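Local coordinates for protein cystalysin (Treponema denticola, PDB 1C7N) that binds pyridoxal-5'-phosphate and belongs to the class I and II aminotransferase family of proteins, at residues T74-M79 and I87-I92; H83-Q88 and T232-S237; R304-F309 and S377-S382. All blocks are in the same frame, centred on the assembly; numbering follows the deposited sequence.

Contact 1. Residues T74-M79 and I87-I92. Unlike the reference sequence in segment 87-92: Gln88 (reference Glu).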
loop_
_atom_site.group_PDB
_atom_site.type_symbol
_atom_site.label_atom_id
_atom_site.label_comp_id
_atom_site.label_asym_id
_atom_site.label_seq_id
_atom_site.Cartn_x
_atom_site.Cartn_y
_atom_site.Cartn_z
ATOM N N THR A 74 18.302 2.637 -10.466
ATOM C CA THR A 74 17.572 3.622 -11.259
ATOM C C THR A 74 17.152 4.833 -10.423
ATOM O O THR A 74 17.174 5.964 -10.904
ATOM C CB THR A 74 16.325 2.983 -11.920
ATOM O OG1 THR A 74 16.740 1.921 -12.791
ATOM C CG2 THR A 74 15.564 4.007 -12.735
ATOM N N VAL A 75 16.773 4.598 -9.172
ATOM C CA VAL A 75 16.377 5.688 -8.287
ATOM C C VAL A 75 17.623 6.489 -7.908
ATOM O O VAL A 75 17.607 7.720 -7.884
ATOM C CB VAL A 75 15.704 5.135 -7.020
ATOM C CG1 VAL A 75 15.411 6.263 -6.038
ATOM C CG2 VAL A 75 14.423 4.410 -7.408
ATOM N N LYS A 76 18.704 5.775 -7.623
ATOM C CA LYS A 76 19.977 6.395 -7.271
ATOM C C LYS A 76 20.469 7.238 -8.451
ATOM O O LYS A 76 20.962 8.356 -8.272
ATOM C CB LYS A 76 20.999 5.302 -6.930
ATOM C CG LYS A 76 22.450 5.757 -6.778
ATOM C CD LYS A 76 23.332 4.555 -6.408
ATOM C CE LYS A 76 24.805 4.776 -6.737
ATOM N NZ LYS A 76 25.419 5.895 -5.973
ATOM N N LYS A 77 20.323 6.700 -9.657
ATOM C CA LYS A 77 20.748 7.398 -10.864
ATOM C C LYS A 77 19.916 8.664 -11.080
ATOM O O LYS A 77 20.440 9.695 -11.490
ATOM C CB LYS A 77 20.624 6.474 -12.081
ATOM C CG LYS A 77 21.270 7.025 -13.346
ATOM C CD LYS A 77 21.201 6.026 -14.491
ATOM C CE LYS A 77 22.152 6.399 -15.619
ATOM N NZ LYS A 77 21.902 7.761 -16.168
ATOM N N TRP A 78 18.620 8.588 -10.806
ATOM C CA TRP A 78 17.757 9.759 -10.963
ATOM C C TRP A 78 18.205 10.876 -10.013
ATOM O O TRP A 78 18.301 12.035 -10.407
ATOM C CB TRP A 78 16.294 9.376 -10.695
ATOM C CG TRP A 78 15.303 10.513 -10.844
ATOM C CD1 TRP A 78 14.801 11.302 -9.850
ATOM C CD2 TRP A 78 14.674 10.946 -12.057
ATOM N NE1 TRP A 78 13.890 12.198 -10.368
ATOM C CE2 TRP A 78 13.794 12.002 -11.719
ATOM C CE3 TRP A 78 14.766 10.546 -13.397
ATOM C CZ2 TRP A 78 13.008 12.658 -12.672
ATOM C CZ3 TRP A 78 13.983 11.200 -14.345
ATOM C CH2 TRP A 78 13.116 12.243 -13.976
ATOM N N MET A 79 18.498 10.529 -8.766
ATOM C CA MET A 79 18.936 11.538 -7.805
ATOM C C MET A 79 20.232 12.200 -8.256
ATOM O O MET A 79 20.416 13.401 -8.067
ATOM C CB MET A 79 19.141 10.928 -6.420
ATOM C CG MET A 79 17.896 10.290 -5.836
ATOM S SD MET A 79 16.411 11.311 -6.026
ATOM C CE MET A 79 15.153 10.059 -5.753
ATOM N N ILE A 87 23.414 9.332 -3.381
ATOM C CA ILE A 87 22.860 8.451 -2.359
ATOM C C ILE A 87 23.317 7.032 -2.658
ATOM O O ILE A 87 23.911 6.776 -3.703
ATOM C CB ILE A 87 21.314 8.477 -2.344
ATOM C CG1 ILE A 87 20.759 7.850 -3.624
ATOM C CG2 ILE A 87 20.823 9.911 -2.211
ATOM C CD1 ILE A 87 19.244 7.651 -3.612
ATOM N N GLN A 88 23.056 6.113 -1.738
ATOM C CA GLN A 88 23.431 4.723 -1.957
ATOM C C GLN A 88 22.154 3.904 -2.066
ATOM O O GLN A 88 21.097 4.330 -1.609
ATOM C CB GLN A 88 24.300 4.204 -0.809
ATOM C CG GLN A 88 25.647 4.908 -0.684
ATOM C CD GLN A 88 26.375 5.017 -2.009
ATOM O OE1 GLN A 88 26.404 4.072 -2.797
ATOM N NE2 GLN A 88 26.976 6.172 -2.258
ATOM N N THR A 89 22.255 2.728 -2.670
ATOM C CA THR A 89 21.096 1.867 -2.851
ATOM C C THR A 89 20.415 1.439 -1.557
ATOM O O THR A 89 19.184 1.374 -1.492
ATOM C CB THR A 89 21.475 0.601 -3.636
ATOM O OG1 THR A 89 22.634 0.006 -3.039
ATOM C CG2 THR A 89 21.768 0.944 -5.092
ATOM N N ASP A 90 21.200 1.147 -0.526
ATOM C CA ASP A 90 20.620 0.706 0.731
ATOM C C ASP A 90 20.042 1.827 1.592
ATOM O O ASP A 90 19.607 1.585 2.709
ATOM C CB ASP A 90 21.638 -0.123 1.531
ATOM C CG ASP A 90 22.967 0.583 1.715
ATOM O OD1 ASP A 90 23.869 -0.020 2.339
ATOM O OD2 ASP A 90 23.114 1.732 1.239
ATOM N N TRP A 91 20.028 3.047 1.061
ATOM C CA TRP A 91 19.463 4.205 1.766
ATOM C C TRP A 91 17.963 4.317 1.460
ATOM O O TRP A 91 17.227 5.013 2.162
ATOM C CB TRP A 91 20.113 5.500 1.278
ATOM C CG TRP A 91 21.507 5.762 1.736
ATOM C CD1 TRP A 91 22.404 4.859 2.223
ATOM C CD2 TRP A 91 22.186 7.020 1.685
ATOM N NE1 TRP A 91 23.607 5.478 2.477
ATOM C CE2 TRP A 91 23.501 6.804 2.156
ATOM C CE3 TRP A 91 21.812 8.312 1.284
ATOM C CZ2 TRP A 91 24.446 7.832 2.237
ATOM C CZ3 TRP A 91 22.754 9.339 1.364
ATOM C CH2 TRP A 91 24.057 9.089 1.838
ATOM N N ILE A 92 17.526 3.636 0.405
ATOM C CA ILE A 92 16.135 3.684 -0.046
ATOM C C ILE A 92 15.155 2.750 0.660
ATOM O O ILE A 92 15.290 1.533 0.585
ATOM C CB ILE A 92 16.042 3.372 -1.557
ATOM C CG1 ILE A 92 16.968 4.299 -2.345
ATOM C CG2 ILE A 92 14.602 3.551 -2.050
ATOM C CD1 ILE A 92 17.119 3.893 -3.796
HETATM O O HOH W 1 22.626 9.254 -6.373
#
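The ammonium nitrogen NZ of Lys76 donates to the backbone carbonyl O of Ile87 over 2.9 Å, and this bond fastens helix 69-83 to the connection that follows it. NZ approaches almost in line with the C=O bond (C=O...N angle 173°). Extended through its first three torsions and turned only at the last (chi4 63°), the lysine runs alongside Ile87 in the opposite sense, its CD also passing 4.1 Å from CG2 of Thr89. Gln88 lies beside its end, but NZ and OE1 of Gln88 remain 3.8 Å apart, a near approach and no more. A water ties the backbones together as well, donating to Lys76 O at 2.7 Å and accepting from Ile87 N. Beneath this polar layer, CD1 of Ile87 meets CG of Met79 at 3.7 Å, and CD1 of Ile92 packs against CG1 of Val75 at the same distance, beside Asn249 of strand 248-251. The chemistry is thus layered: a partly exposed lysine gives a hydrogen bond to a main-chain carbonyl, its charge probably offset in part by a long, weak ion pair with Asp86, while buried apolar side chains close the helix against the entry to strand 92-95, an outermost strand of the large mixed sheet.

Contact 2. Residues H83-Q88 and T232-S237. Unlike the reference sequence in segment 83-88: Gln88 (reference Glu). With PLP (pyridoxal-5'-phosphate), chain I.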
loop_
_atom_site.group_PDB
_atom_site.type_symbol
_atom_site.label_atom_id
_atom_site.label_comp_id
_atom_site.label_asym_id
_atom_site.label_seq_id
_atom_site.Cartn_x
_atom_site.Cartn_y
_atom_site.Cartn_z
ATOM N N HIS A 83 19.411 15.731 -9.596
ATOM C CA HIS A 83 19.620 16.603 -8.449
ATOM C C HIS A 83 21.028 16.695 -7.861
ATOM O O HIS A 83 21.193 17.206 -6.753
ATOM C CB HIS A 83 18.631 16.219 -7.342
ATOM C CG HIS A 83 17.194 16.331 -7.752
ATOM N ND1 HIS A 83 16.480 15.269 -8.268
ATOM C CD2 HIS A 83 16.350 17.388 -7.755
ATOM C CE1 HIS A 83 15.257 15.669 -8.569
ATOM N NE2 HIS A 83 15.152 16.950 -8.266
ATOM N N GLN A 84 22.040 16.230 -8.588
ATOM C CA GLN A 84 23.422 16.283 -8.085
ATOM C C GLN A 84 23.435 15.732 -6.667
ATOM O O GLN A 84 24.142 16.243 -5.797
ATOM C CB GLN A 84 23.930 17.726 -8.022
ATOM C CG GLN A 84 23.710 18.556 -9.258
ATOM C CD GLN A 84 23.920 20.037 -8.987
ATOM O OE1 GLN A 84 23.262 20.623 -8.118
ATOM N NE2 GLN A 84 24.838 20.650 -9.728
ATOM N N TRP A 85 22.646 14.690 -6.439
ATOM C CA TRP A 85 22.529 14.094 -5.122
ATOM C C TRP A 85 23.087 12.680 -5.112
ATOM O O TRP A 85 22.584 11.799 -5.810
ATOM C CB TRP A 85 21.057 14.103 -4.721
ATOM C CG TRP A 85 20.772 13.649 -3.335
ATOM C CD1 TRP A 85 21.630 13.647 -2.270
ATOM C CD2 TRP A 85 19.513 13.190 -2.840
ATOM N NE1 TRP A 85 20.977 13.213 -1.141
ATOM C CE2 TRP A 85 19.675 12.928 -1.463
ATOM C CE3 TRP A 85 18.258 12.977 -3.427
ATOM C CZ2 TRP A 85 18.626 12.463 -0.663
ATOM C CZ3 TRP A 85 17.216 12.517 -2.631
ATOM C CH2 TRP A 85 17.406 12.267 -1.266
ATOM N N ASP A 86 24.125 12.472 -4.307
ATOM C CA ASP A 86 24.783 11.173 -4.201
ATOM C C ASP A 86 24.233 10.326 -3.052
ATOM O O ASP A 86 24.537 10.575 -1.884
ATOM C CB ASP A 86 26.289 11.382 -4.009
ATOM C CG ASP A 86 27.082 10.095 -4.130
ATOM O OD1 ASP A 86 28.286 10.116 -3.798
ATOM O OD2 ASP A 86 26.514 9.068 -4.561
ATOM N N ILE A 87 23.414 9.332 -3.381
ATOM C CA ILE A 87 22.860 8.451 -2.359
ATOM C C ILE A 87 23.317 7.032 -2.658
ATOM O O ILE A 87 23.911 6.776 -3.703
ATOM C CB ILE A 87 21.314 8.477 -2.344
ATOM C CG1 ILE A 87 20.759 7.850 -3.624
ATOM C CG2 ILE A 87 20.823 9.911 -2.211
ATOM C CD1 ILE A 87 19.244 7.651 -3.612
ATOM N N GLN A 88 23.056 6.113 -1.738
ATOM C CA GLN A 88 23.431 4.723 -1.957
ATOM C C GLN A 88 22.154 3.904 -2.066
ATOM O O GLN A 88 21.097 4.330 -1.609
ATOM C CB GLN A 88 24.300 4.204 -0.809
ATOM C CG GLN A 88 25.647 4.908 -0.684
ATOM C CD GLN A 88 26.375 5.017 -2.009
ATOM O OE1 GLN A 88 26.404 4.072 -2.797
ATOM N NE2 GLN A 88 26.976 6.172 -2.258
ATOM N N THR A 232 14.411 12.058 4.037
ATOM C CA THR A 232 13.909 12.770 2.869
ATOM C C THR A 232 12.874 11.938 2.125
ATOM O O THR A 232 13.155 10.810 1.708
ATOM C CB THR A 232 15.057 13.136 1.901
ATOM O OG1 THR A 232 15.982 14.013 2.561
ATOM C CG2 THR A 232 14.509 13.831 0.669
ATOM N N PHE A 233 11.677 12.499 1.973
ATOM C CA PHE A 233 10.587 11.813 1.284
ATOM C C PHE A 233 10.535 12.185 -0.193
ATOM O O PHE A 233 10.430 13.361 -0.542
ATOM C CB PHE A 233 9.234 12.163 1.922
ATOM C CG PHE A 233 9.217 12.060 3.423
ATOM C CD1 PHE A 233 9.683 13.108 4.209
ATOM C CD2 PHE A 233 8.729 10.917 4.054
ATOM C CE1 PHE A 233 9.666 13.022 5.602
ATOM C CE2 PHE A 233 8.710 10.823 5.448
ATOM C CZ PHE A 233 9.179 11.879 6.221
ATOM N N THR A 234 10.635 11.185 -1.064
ATOM C CA THR A 234 10.557 11.436 -2.502
ATOM C C THR A 234 9.666 10.377 -3.117
ATOM O O THR A 234 9.375 9.351 -2.492
ATOM C CB THR A 234 11.929 11.342 -3.210
ATOM O OG1 THR A 234 12.262 9.961 -3.418
ATOM C CG2 THR A 234 13.012 12.005 -2.380
ATOM N N ALA A 235 9.232 10.629 -4.345
ATOM C CA ALA A 235 8.382 9.691 -5.056
ATOM C C ALA A 235 8.168 10.206 -6.470
ATOM O O ALA A 235 8.341 11.395 -6.743
ATOM C CB ALA A 235 7.036 9.543 -4.340
ATOM N N PRO A 236 7.805 9.309 -7.396
ATOM C CA PRO A 236 7.568 9.701 -8.787
ATOM C C PRO A 236 6.100 10.071 -9.037
ATOM O O PRO A 236 5.757 10.546 -10.118
ATOM C CB PRO A 236 7.979 8.449 -9.555
ATOM C CG PRO A 236 7.435 7.362 -8.657
ATOM C CD PRO A 236 7.863 7.837 -7.270
ATOM N N SER A 237 5.251 9.872 -8.025
ATOM C CA SER A 237 3.808 10.133 -8.136
ATOM C C SER A 237 3.348 11.519 -8.587
ATOM O O SER A 237 2.527 11.628 -9.501
ATOM C CB SER A 237 3.097 9.764 -6.824
ATOM O OG SER A 237 3.729 10.341 -5.699
HETATM N N1 PLP I . 3.441 15.717 0.206
HETATM C C2 PLP I . 3.003 16.897 -0.425
HETATM C C2A PLP I . 3.666 18.172 0.064
HETATM C C3 PLP I . 2.051 16.728 -1.526
HETATM O O3 PLP I . 1.591 17.886 -2.004
HETATM C C4 PLP I . 1.666 15.426 -1.925
HETATM C C4A PLP I . 0.795 15.209 -3.079
HETATM C C5 PLP I . 2.239 14.256 -1.186
HETATM C C6 PLP I . 3.086 14.434 -0.131
HETATM C C5A PLP I . 2.095 12.902 -1.875
HETATM O O4P PLP I . 1.510 11.818 -1.271
HETATM P P PLP I . 1.590 10.474 -2.184
HETATM O O1P PLP I . 0.628 9.599 -1.518
HETATM O O2P PLP I . 3.008 9.936 -2.104
HETATM O O3P PLP I . 1.209 10.766 -3.570
#
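The six-membered end of the Trp85 indole meets two threonine methyls of strand 230-234, and this small, wholly buried patch carries the contact. CH2 of Trp85 lies 3.8 Å from CG2 of Thr232, with CB of the same threonine slightly farther off at 4.0 Å; the methyl comes obliquely to the ring. Thr234 approaches differently, its CG2 near the ring plane at the edge, 4.2 Å from CZ3 of Trp85. With CG anti to the backbone N (chi1 -174°), the indole extends from its loop toward the strand, and both threonines set out toward the loop, each presenting its CG2 methyl. The indole is also packed closely from within its own loop: CG2 of Ile87 sits 3.3 Å above the Trp85 ring plane, over its centre. The threonine hydroxyls are engaged away from the tryptophan: OG1 of Thr232 bonds to Gln220 and OG1 of Thr234 to the backbone O of Asn249.

The outer side of the loop is looser, for Gln84 and Asp86 are exposed there and the backbone leaves the helix at Gln84 with a positive phi of 49°. At the far end of the other segment, Ser237 belongs to the pyridoxal-5'-phosphate pocket, where its OG makes a weak 3.3 Å hydrogen bond to O3P of pyridoxal-5'-phosphate; Val98 N and Asn175 ND2 also bond to this ligand.

Within the seven-stranded mixed sheet, the central sheet of the large domain in this fold type, strand 230-234 runs between 199-203 and 248-251. Trp85 covers the side bearing Thr232 and Thr234, touching Met79 of helix 69-83 and Ile251 of strand 248-251, whereas Phe233 points away from the loop into helix 98-109.

Contact 3. Residues R304-F309 and S377-S382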
loop_
_atom_site.group_PDB
_atom_site.type_symbol
_atom_site.label_atom_id
_atom_site.label_comp_id
_atom_site.label_asym_id
_atom_site.label_seq_id
_atom_site.Cartn_x
_atom_site.Cartn_y
_atom_site.Cartn_z
ATOM N N ARG A 304 0.925 31.429 -16.455
ATOM C CA ARG A 304 0.965 32.743 -17.090
ATOM C C ARG A 304 -0.435 33.099 -17.596
ATOM O O ARG A 304 -0.836 34.261 -17.570
ATOM C CB ARG A 304 2.011 32.752 -18.215
ATOM C CG ARG A 304 3.441 32.642 -17.671
ATOM C CD ARG A 304 4.486 32.355 -18.743
ATOM N NE ARG A 304 5.823 32.180 -18.164
ATOM C CZ ARG A 304 6.559 33.164 -17.646
ATOM N NH1 ARG A 304 6.100 34.412 -17.634
ATOM N NH2 ARG A 304 7.756 32.903 -17.136
ATOM N N ILE A 305 -1.197 32.097 -18.021
ATOM C CA ILE A 305 -2.564 32.341 -18.484
ATOM C C ILE A 305 -3.392 32.881 -17.311
ATOM O O ILE A 305 -4.162 33.836 -17.461
ATOM C CB ILE A 305 -3.222 31.038 -19.015
ATOM C CG1 ILE A 305 -2.545 30.612 -20.320
ATOM C CG2 ILE A 305 -4.731 31.251 -19.240
ATOM C CD1 ILE A 305 -3.109 29.331 -20.913
ATOM N N VAL A 306 -3.215 32.271 -16.141
ATOM C CA VAL A 306 -3.939 32.672 -14.938
ATOM C C VAL A 306 -3.530 34.090 -14.529
ATOM O O VAL A 306 -4.379 34.955 -14.325
ATOM C CB VAL A 306 -3.654 31.691 -13.763
ATOM C CG1 VAL A 306 -4.375 32.143 -12.500
ATOM C CG2 VAL A 306 -4.106 30.279 -14.143
ATOM N N LYS A 307 -2.228 34.316 -14.410
ATOM C CA LYS A 307 -1.708 35.625 -14.036
ATOM C C LYS A 307 -2.269 36.695 -14.966
ATOM O O LYS A 307 -2.776 37.726 -14.513
ATOM C CB LYS A 307 -0.178 35.608 -14.104
ATOM C CG LYS A 307 0.501 36.951 -13.852
ATOM C CD LYS A 307 2.015 36.775 -13.831
ATOM C CE LYS A 307 2.757 38.091 -14.007
ATOM N NZ LYS A 307 2.394 39.096 -12.976
ATOM N N ASP A 308 -2.189 36.444 -16.266
ATOM C CA ASP A 308 -2.688 37.392 -17.254
ATOM C C ASP A 308 -4.188 37.633 -17.139
ATOM O O ASP A 308 -4.654 38.766 -17.270
ATOM C CB ASP A 308 -2.352 36.904 -18.665
ATOM C CG ASP A 308 -2.923 37.805 -19.740
ATOM O OD1 ASP A 308 -4.014 37.495 -20.263
ATOM O OD2 ASP A 308 -2.283 38.835 -20.047
ATOM N N PHE A 309 -4.943 36.567 -16.897
ATOM C CA PHE A 309 -6.387 36.682 -16.783
ATOM C C PHE A 309 -6.809 37.718 -15.751
ATOM O O PHE A 309 -7.679 38.544 -16.017
ATOM C CB PHE A 309 -7.009 35.338 -16.416
ATOM C CG PHE A 309 -8.461 35.432 -16.071
ATOM C CD1 PHE A 309 -9.416 35.585 -17.067
ATOM C CD2 PHE A 309 -8.872 35.421 -14.741
ATOM C CE1 PHE A 309 -10.763 35.728 -16.745
ATOM C CE2 PHE A 309 -10.213 35.561 -14.408
ATOM C CZ PHE A 309 -11.161 35.716 -15.413
ATOM N N SER A 377 -6.669 24.993 -22.711
ATOM C CA SER A 377 -8.048 25.295 -23.086
ATOM C C SER A 377 -8.981 25.078 -21.904
ATOM O O SER A 377 -9.961 25.811 -21.732
ATOM C CB SER A 377 -8.494 24.405 -24.244
ATOM O OG SER A 377 -8.472 23.039 -23.868
ATOM N N VAL A 378 -8.679 24.069 -21.090
ATOM C CA VAL A 378 -9.503 23.761 -19.924
ATOM C C VAL A 378 -9.361 24.855 -18.882
ATOM O O VAL A 378 -10.345 25.248 -18.254
ATOM C CB VAL A 378 -9.120 22.399 -19.301
ATOM C CG1 VAL A 378 -9.822 22.222 -17.966
ATOM C CG2 VAL A 378 -9.513 21.269 -20.244
ATOM N N ILE A 379 -8.139 25.347 -18.701
ATOM C CA ILE A 379 -7.887 26.420 -17.745
ATOM C C ILE A 379 -8.653 27.671 -18.198
ATOM O O ILE A 379 -9.238 28.388 -17.382
ATOM C CB ILE A 379 -6.371 26.756 -17.653
ATOM C CG1 ILE A 379 -5.580 25.532 -17.175
ATOM C CG2 ILE A 379 -6.149 27.923 -16.690
ATOM C CD1 ILE A 379 -5.944 25.049 -15.786
ATOM N N GLN A 380 -8.652 27.919 -19.505
ATOM C CA GLN A 380 -9.339 29.075 -20.087
ATOM C C GLN A 380 -10.852 28.988 -19.898
ATOM O O GLN A 380 -11.506 29.986 -19.588
ATOM C CB GLN A 380 -9.007 29.182 -21.577
ATOM C CG GLN A 380 -7.548 29.490 -21.857
ATOM C CD GLN A 380 -7.246 30.975 -21.787
ATOM O OE1 GLN A 380 -7.735 31.681 -20.900
ATOM N NE2 GLN A 380 -6.432 31.456 -22.719
ATOM N N GLU A 381 -11.407 27.795 -20.095
ATOM C CA GLU A 381 -12.845 27.584 -19.921
ATOM C C GLU A 381 -13.237 27.934 -18.493
ATOM O O GLU A 381 -14.240 28.611 -18.254
ATOM C CB GLU A 381 -13.207 26.115 -20.168
ATOM C CG GLU A 381 -13.289 25.700 -21.621
ATOM C CD GLU A 381 -13.405 24.190 -21.773
ATOM O OE1 GLU A 381 -14.094 23.560 -20.943
ATOM O OE2 GLU A 381 -12.814 23.636 -22.726
ATOM N N SER A 382 -12.432 27.458 -17.548
ATOM C CA SER A 382 -12.678 27.682 -16.133
ATOM C C SER A 382 -12.598 29.158 -15.759
ATOM O O SER A 382 -13.452 29.664 -15.035
ATOM C CB SER A 382 -11.673 26.884 -15.300
ATOM O OG SER A 382 -11.717 25.504 -15.632
#
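Two long helices from the later part of the chain, 289-313 and 376-393, pack side by side here, running nearly parallel. Their short segments cross at -24° and approach to 10.4 Å between axes, a spacing bridged by aliphatic branches and one glutamine. Ile305 carries most of the contact from its helix. Its CG2 methyl lies 3.5 Å from OE1 of Gln380 and 3.6 Å from CD of the same amide, and the two side chains cross at about a right angle. Gln380 brings its amide back toward the neighbouring helix by a bend at chi2 (-84°), making a van der Waals contact of methyl with amide, not a hydrogen bond, on the more exposed side. Deeper in the interface, CG2 of Val306 meets CG2 of Ile379 at 4.0 Å, again with the side chains crossing steeply. The Ile379 methyl is directed there by its position anti to the backbone N, while the longer branch of the residue leads away. Farther round helix 376-393, the hydroxyl OG of Ser382 donates to Val378 O at 3.0 Å. That carbonyl also accepts from Ser382 N, and the two donors reach it from opposite faces of its plane. Ile305 and Phe309 extend the seam to Leu383 of helix 376-393, and Val306 rests on Gln328 and Ile330 of strand 327-331, which sets helix 289-313 against the small antiparallel sheet.

How the contacts relate
Contacts 1 and 2 are neighbours, their centres 7 Å apart, and share Ile87 and Gln88: the loop after helix 69-83 meets that helix in one and strand 230-234 in the other. Met79 O and Trp85 N, 3.0 Å apart in a probable hydrogen bond, join them. The touching residues of contact 2 are all buried and meet through apolar atoms, though one end reaches pyridoxal-5'-phosphate; contact 1 is partly buried, with charge and water on its more exposed side. Contact 3, also partly buried, lies on the opposite side of the chain's centre, its nearest atoms about 17 Å from contact 2 and about 21 Å from contact 1, and relies on helix-to-helix packing without polar bonds between segments.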